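Local structure of cysteine desulfurase (Thermococcus onnurineus, 5B89) at residues E169-A175 / I199-A205; V193-K198 / K223-A227. The protein probably catalyses the pyridoxal-phosphate-dependent transfer of sulfur from L-cysteine to a sulfur carrier, releasing L-alanine. The contacts are given in a common frame with arbitrary orientation. Numbering follows the deposited sequence.

Contact 1. Residues E169-A175 / I199-A205; sequences EKKIKGA and IAKDEGA
Residues 169-172 end a helix; a type II turn from Ile172 to Ala175 follows, with Gly174 at phi 81° and a hydrogen bond from Ala175 N to Ile172 O (2.8 Å). Segment 199-205 ends its helix in a Schellman motif: Gly204 has phi 72°, with hydrogen bonds Gly204 N to Lys201 O (3.2 Å) and Ala205 N to Ala200 O (2.9 Å). CA atoms pair as Glu169-Ile199 (6.5 Å), Ile172-Ala200 (6.3 Å), Lys173-Glu203 and Ala175-Ala205 (both 5.6 Å). Ile172 (m, t) sets its CG2 3.8 Å from Ile199 CG2 and 4.3 Å from Ala205 CB; Ala175 O lies 3.4 Å from Ala205 CB. No direct hydrogen bond crosses, but one water joins Gly174 N (3.0 Å) to Glu203 O (2.9 Å) and Glu203 OE1 (2.6 Å), and a second joins Ala175 O and Glu203 O (2.8 Å each). Two neighbouring helices of the α/β domain thus end side by side, entering adjacent parallel strands 177-181 and 206-210, which helix 193-203 connects as a crossover; Ile172 and Ala205 touch Val178.

Contact 2. Residues V193-K198 / K223-A227; sequences VEELGK and KKLHA
In the large α/β domain of this class-V (fold-type I) PLP enzyme, the first turns of helix 193-203, the helix of a beta-alpha-beta crossover between parallel strands 177-181 and 206-210, pack against a type I turn in the loop before strand 229-233. The turn runs from Lys223 to His226 and is closed by a hydrogen bond from His226 N to Lys223 O (3.1 Å). Residues 193-198 are regular helix (Gly197 N to Val193 O, 2.9 Å); Lys223 to Leu225 have helical angles without regular helical bonding, and His226 switches to phi/psi 57/34°. CA atoms approach to 4.5 Å for Glu194-Leu225 and 5.0 Å for Gly197-His226. The latter approach depends on Gly197: an ideal CB there would lie 2.3 Å from Leu225 O, a clash, and 3.1 Å from His226 CB, whereas Gly197 CA itself sits 3.8 Å from Leu225 O.

Val193 (t) and Leu225 (m, t) form the apolar side, with Val193 CG1 3.8 Å from Leu225 CD2. Glu194 (m, t) extends along the turn, its CG 3.7 Å from Leu225 CD2 and 3.5 Å from Lys224 O; a water spans Glu194 OE2 (3.0 Å) and Lys224 O (2.7 Å). The amines of Lys198 and Lys224 lead away, to salt bridges with Asp202 and Glu219.

His226, with chi1 -48° and chi2 99°, brings its ring edge to Glu194 O, and His226 ND1 gives that oxygen a weak hydrogen bond (3.5 Å, 138°). A second water bridges the two backbones, 2.7 Å from Gly197 O and 2.8 Å from His226 O.

How the contacts relate
The two contacts have centres 12 Å apart and share helix 193-203. Along the chain their segments alternate: 169-175, 193-198, 199-205, 223-227. The helix meets the end of helix 165-172 in contact 1 and the turn before strand 229-233 in contact 2. Helix 165-172 leads into strand 177-181, helix 193-203 joins that strand to 206-210, and the 223-227 loop leads into 229-233; the three strands are adjacent and parallel in the seven-stranded sheet. The contacts also touch directly, Lys201 CD lying 4.1 Å from His226 CD2. Contact 1 is the outer end of the helix, remote from the annotated sites; contact 2 is the end nearer the cofactor, the Val193 side chain lying about 11 Å from bound PLP.

Contact 1. Residues E169-A175 / I199-A205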
loop_
_atom_site.group_PDB
_atom_site.type_symbol
_atom_site.label_atom_id
_atom_site.label_comp_id
_atom_site.label_asym_id
_atom_site.label_seq_id
_atom_site.Cartn_x
_atom_site.Cartn_y
_atom_site.Cartn_z
ATOM N N GLU B 169 34.373 -9.546 -3.277
ATOM C CA GLU B 169 34.917 -10.042 -2.025
ATOM C C GLU B 169 35.705 -8.961 -1.334
ATOM O O GLU B 169 35.578 -8.773 -0.110
ATOM C CB GLU B 169 35.874 -11.158 -2.337
ATOM C CG GLU B 169 35.328 -12.468 -2.759
ATOM C CD GLU B 169 36.447 -13.497 -3.000
ATOM O OE1 GLU B 169 37.416 -13.177 -3.722
ATOM O OE2 GLU B 169 36.352 -14.605 -2.471
ATOM N N LYS B 170 36.448 -8.200 -2.089
ATOM C CA LYS B 170 37.197 -7.129 -1.523
ATOM C C LYS B 170 36.338 -6.060 -0.939
ATOM O O LYS B 170 36.596 -5.611 0.118
ATOM C CB LYS B 170 38.124 -6.495 -2.545
ATOM C CG LYS B 170 39.219 -7.410 -2.946
ATOM C CD LYS B 170 39.985 -6.983 -4.183
ATOM C CE LYS B 170 41.094 -8.006 -4.420
ATOM N NZ LYS B 170 41.734 -8.041 -5.756
ATOM N N LYS B 171 35.312 -5.651 -1.657
ATOM C CA LYS B 171 34.453 -4.617 -1.175
ATOM C C LYS B 171 33.579 -5.018 0.002
ATOM O O LYS B 171 33.333 -4.221 0.839
ATOM C CB LYS B 171 33.557 -4.126 -2.296
ATOM C CG LYS B 171 34.307 -3.454 -3.443
ATOM C CD LYS B 171 33.773 -2.084 -3.651
ATOM C CE LYS B 171 34.700 -1.237 -4.496
ATOM N NZ LYS B 171 34.736 -1.684 -5.904
ATOM N N ILE B 172 33.142 -6.261 0.015
ATOM C CA ILE B 172 32.163 -6.725 1.041
ATOM C C ILE B 172 32.901 -6.947 2.396
ATOM O O ILE B 172 32.298 -6.792 3.450
ATOM C CB ILE B 172 31.437 -7.972 0.603
ATOM C CG1 ILE B 172 30.533 -7.582 -0.601
ATOM C CG2 ILE B 172 30.619 -8.574 1.718
ATOM C CD1 ILE B 172 29.923 -8.803 -1.272
ATOM N N LYS B 173 34.207 -7.252 2.346
ATOM C CA LYS B 173 35.003 -7.347 3.598
ATOM C C LYS B 173 34.943 -5.997 4.298
ATOM O O LYS B 173 35.200 -4.945 3.730
ATOM C CB LYS B 173 36.455 -7.766 3.262
ATOM C CG LYS B 173 37.369 -7.809 4.522
ATOM C CD LYS B 173 38.843 -7.874 4.117
ATOM C CE LYS B 173 39.776 -7.859 5.333
ATOM N NZ LYS B 173 39.482 -8.967 6.288
ATOM N N GLY B 174 34.516 -6.023 5.567
ATOM C CA GLY B 174 34.353 -4.783 6.307
ATOM C C GLY B 174 33.065 -4.010 6.058
ATOM O O GLY B 174 32.904 -2.949 6.607
ATOM N N ALA B 175 32.178 -4.526 5.167
ATOM C CA ALA B 175 30.955 -3.791 4.960
ATOM C C ALA B 175 29.938 -4.065 6.103
ATOM O O ALA B 175 29.851 -5.190 6.538
ATOM C CB ALA B 175 30.336 -4.267 3.642
ATOM N N ILE B 199 29.459 -14.600 0.628
ATOM C CA ILE B 199 30.415 -13.604 0.965
ATOM C C ILE B 199 30.002 -12.703 2.091
ATOM O O ILE B 199 30.731 -12.474 3.081
ATOM C CB ILE B 199 30.920 -12.782 -0.240
ATOM C CG1 ILE B 199 31.522 -13.707 -1.337
ATOM C CG2 ILE B 199 31.911 -11.764 0.199
ATOM C CD1 ILE B 199 31.690 -13.054 -2.688
ATOM N N ALA B 200 28.776 -12.181 1.995
ATOM C CA ALA B 200 28.291 -11.280 3.040
ATOM C C ALA B 200 28.145 -12.062 4.339
ATOM O O ALA B 200 28.519 -11.441 5.390
ATOM C CB ALA B 200 26.885 -10.678 2.615
ATOM N N LYS B 201 27.660 -13.267 4.349
ATOM C CA LYS B 201 27.497 -14.056 5.596
ATOM C C LYS B 201 28.937 -14.293 6.196
ATOM O O LYS B 201 29.158 -14.115 7.423
ATOM C CB LYS B 201 26.890 -15.363 5.302
ATOM C CG LYS B 201 26.875 -16.397 6.428
ATOM C CD LYS B 201 26.233 -17.694 5.963
ATOM C CE LYS B 201 25.937 -18.561 7.166
ATOM N NZ LYS B 201 25.327 -19.833 6.702
ATOM N N ASP B 202 29.833 -14.643 5.311
ATOM C CA ASP B 202 31.199 -14.964 5.802
ATOM C C ASP B 202 31.869 -13.701 6.314
ATOM O O ASP B 202 32.703 -13.823 7.282
ATOM C CB ASP B 202 32.048 -15.648 4.662
ATOM C CG ASP B 202 31.557 -17.018 4.263
ATOM O OD1 ASP B 202 30.684 -17.617 4.944
ATOM O OD2 ASP B 202 32.048 -17.578 3.215
ATOM N N GLU B 203 31.627 -12.500 5.854
ATOM C CA GLU B 203 32.170 -11.288 6.322
ATOM C C GLU B 203 31.403 -10.549 7.416
ATOM O O GLU B 203 31.845 -9.477 7.858
ATOM C CB GLU B 203 32.453 -10.346 5.132
ATOM C CG GLU B 203 33.442 -10.942 4.089
ATOM C CD GLU B 203 34.831 -11.337 4.622
ATOM O OE1 GLU B 203 35.238 -10.740 5.676
ATOM O OE2 GLU B 203 35.474 -12.226 3.950
ATOM N N GLY B 204 30.272 -11.119 7.843
ATOM C CA GLY B 204 29.440 -10.443 8.861
ATOM C C GLY B 204 28.682 -9.210 8.381
ATOM O O GLY B 204 28.311 -8.379 9.194
ATOM N N ALA B 205 28.372 -9.079 7.060
ATOM C CA ALA B 205 27.598 -7.972 6.532
ATOM C C ALA B 205 26.109 -8.403 6.482
ATOM O O ALA B 205 25.820 -9.533 6.108
ATOM C CB ALA B 205 28.065 -7.677 5.098
HETATM O O HOH W 1 34.548 -8.652 7.112
HETATM O O HOH W 2 31.877 -6.739 7.598
#

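Contact 2. Residues V193-K198 / K223-A227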
loop_
_atom_site.group_PDB
_atom_site.type_symbol
_atom_site.label_atom_id
_atom_site.label_comp_id
_atom_site.label_asym_id
_atom_site.label_seq_id
_atom_site.Cartn_x
_atom_site.Cartn_y
_atom_site.Cartn_z
ATOM N N VAL B 193 23.664 -14.181 -6.822
ATOM C CA VAL B 193 23.222 -13.819 -5.497
ATOM C C VAL B 193 23.602 -14.810 -4.378
ATOM O O VAL B 193 23.906 -14.389 -3.302
ATOM C CB VAL B 193 21.730 -13.461 -5.471
ATOM C CG1 VAL B 193 21.299 -13.121 -4.075
ATOM C CG2 VAL B 193 21.458 -12.265 -6.335
ATOM N N GLU B 194 23.580 -16.070 -4.670
ATOM C CA GLU B 194 23.949 -17.019 -3.660
ATOM C C GLU B 194 25.390 -16.807 -3.242
ATOM O O GLU B 194 25.694 -16.817 -2.105
ATOM C CB GLU B 194 23.728 -18.428 -4.153
ATOM C CG GLU B 194 22.292 -18.741 -4.502
ATOM C CD GLU B 194 22.199 -20.085 -5.162
ATOM O OE1 GLU B 194 21.605 -20.153 -6.230
ATOM O OE2 GLU B 194 22.794 -21.033 -4.617
ATOM N N GLU B 195 26.248 -16.570 -4.207
ATOM C CA GLU B 195 27.651 -16.343 -3.907
ATOM C C GLU B 195 27.891 -15.037 -3.192
ATOM O O GLU B 195 28.653 -15.005 -2.293
ATOM C CB GLU B 195 28.492 -16.425 -5.162
ATOM C CG GLU B 195 29.988 -16.384 -4.891
ATOM C CD GLU B 195 30.492 -17.504 -3.956
ATOM O OE1 GLU B 195 30.010 -18.626 -3.998
ATOM O OE2 GLU B 195 31.374 -17.205 -3.160
ATOM N N LEU B 196 27.208 -13.984 -3.611
ATOM C CA LEU B 196 27.329 -12.702 -2.956
ATOM C C LEU B 196 26.828 -12.864 -1.486
ATOM O O LEU B 196 27.423 -12.259 -0.566
ATOM C CB LEU B 196 26.494 -11.623 -3.700
ATOM C CG LEU B 196 27.062 -11.316 -5.102
ATOM C CD1 LEU B 196 26.036 -10.530 -5.880
ATOM C CD2 LEU B 196 28.265 -10.439 -4.933
ATOM N N GLY B 197 25.737 -13.580 -1.272
ATOM C CA GLY B 197 25.214 -13.807 0.061
ATOM C C GLY B 197 26.170 -14.598 0.917
ATOM O O GLY B 197 26.246 -14.350 2.114
ATOM N N LYS B 198 26.781 -15.574 0.345
ATOM C CA LYS B 198 27.842 -16.362 1.053
ATOM C C LYS B 198 28.939 -15.442 1.467
ATOM O O LYS B 198 29.380 -15.478 2.655
ATOM C CB LYS B 198 28.354 -17.529 0.251
ATOM C CG LYS B 198 29.551 -18.244 0.901
ATOM C CD LYS B 198 30.103 -19.321 -0.020
ATOM C CE LYS B 198 31.596 -19.739 0.359
ATOM N NZ LYS B 198 31.656 -20.111 1.782
ATOM N N LYS B 223 16.792 -18.903 2.253
ATOM C CA LYS B 223 17.910 -19.780 2.812
ATOM C C LYS B 223 19.060 -19.931 1.770
ATOM O O LYS B 223 20.251 -19.626 2.097
ATOM C CB LYS B 223 17.338 -21.138 3.173
ATOM C CG LYS B 223 16.175 -21.118 4.203
ATOM C CD LYS B 223 15.420 -22.449 4.491
ATOM C CE LYS B 223 13.967 -22.535 3.915
ATOM N NZ LYS B 223 13.776 -23.475 2.716
ATOM N N LYS B 224 18.710 -20.245 0.543
ATOM C CA LYS B 224 19.648 -20.433 -0.535
ATOM C C LYS B 224 20.370 -19.167 -0.842
ATOM O O LYS B 224 21.554 -19.176 -1.144
ATOM C CB LYS B 224 19.028 -20.952 -1.791
ATOM C CG LYS B 224 18.423 -22.288 -1.610
ATOM C CD LYS B 224 18.028 -22.929 -2.894
ATOM C CE LYS B 224 17.295 -24.216 -2.513
ATOM N NZ LYS B 224 16.892 -24.850 -3.792
ATOM N N LEU B 225 19.703 -18.006 -0.735
ATOM C CA LEU B 225 20.286 -16.743 -1.056
ATOM C C LEU B 225 21.042 -16.104 0.113
ATOM O O LEU B 225 21.629 -15.045 -0.017
ATOM C CB LEU B 225 19.176 -15.789 -1.513
ATOM C CG LEU B 225 18.521 -16.160 -2.830
ATOM C CD1 LEU B 225 17.426 -15.106 -3.113
ATOM C CD2 LEU B 225 19.449 -16.392 -4.058
ATOM N N HIS B 226 20.912 -16.726 1.293
ATOM C CA HIS B 226 21.480 -16.150 2.513
ATOM C C HIS B 226 21.016 -14.775 2.849
ATOM O O HIS B 226 21.651 -13.929 3.407
ATOM C CB HIS B 226 23.033 -16.145 2.517
ATOM C CG HIS B 226 23.649 -17.451 2.118
ATOM N ND1 HIS B 226 24.140 -17.766 0.855
ATOM C CD2 HIS B 226 23.699 -18.582 2.849
ATOM C CE1 HIS B 226 24.547 -19.036 0.874
ATOM N NE2 HIS B 226 24.298 -19.543 2.072
ATOM N N ALA B 227 19.727 -14.534 2.511
ATOM C CA ALA B 227 19.119 -13.234 2.751
ATOM C C ALA B 227 18.785 -12.954 4.235
ATOM O O ALA B 227 18.267 -13.788 4.900
ATOM C CB ALA B 227 17.804 -13.116 1.897
HETATM O O HOH W 3 23.159 -21.319 -1.696
HETATM O O HOH W 4 24.309 -13.269 3.732
#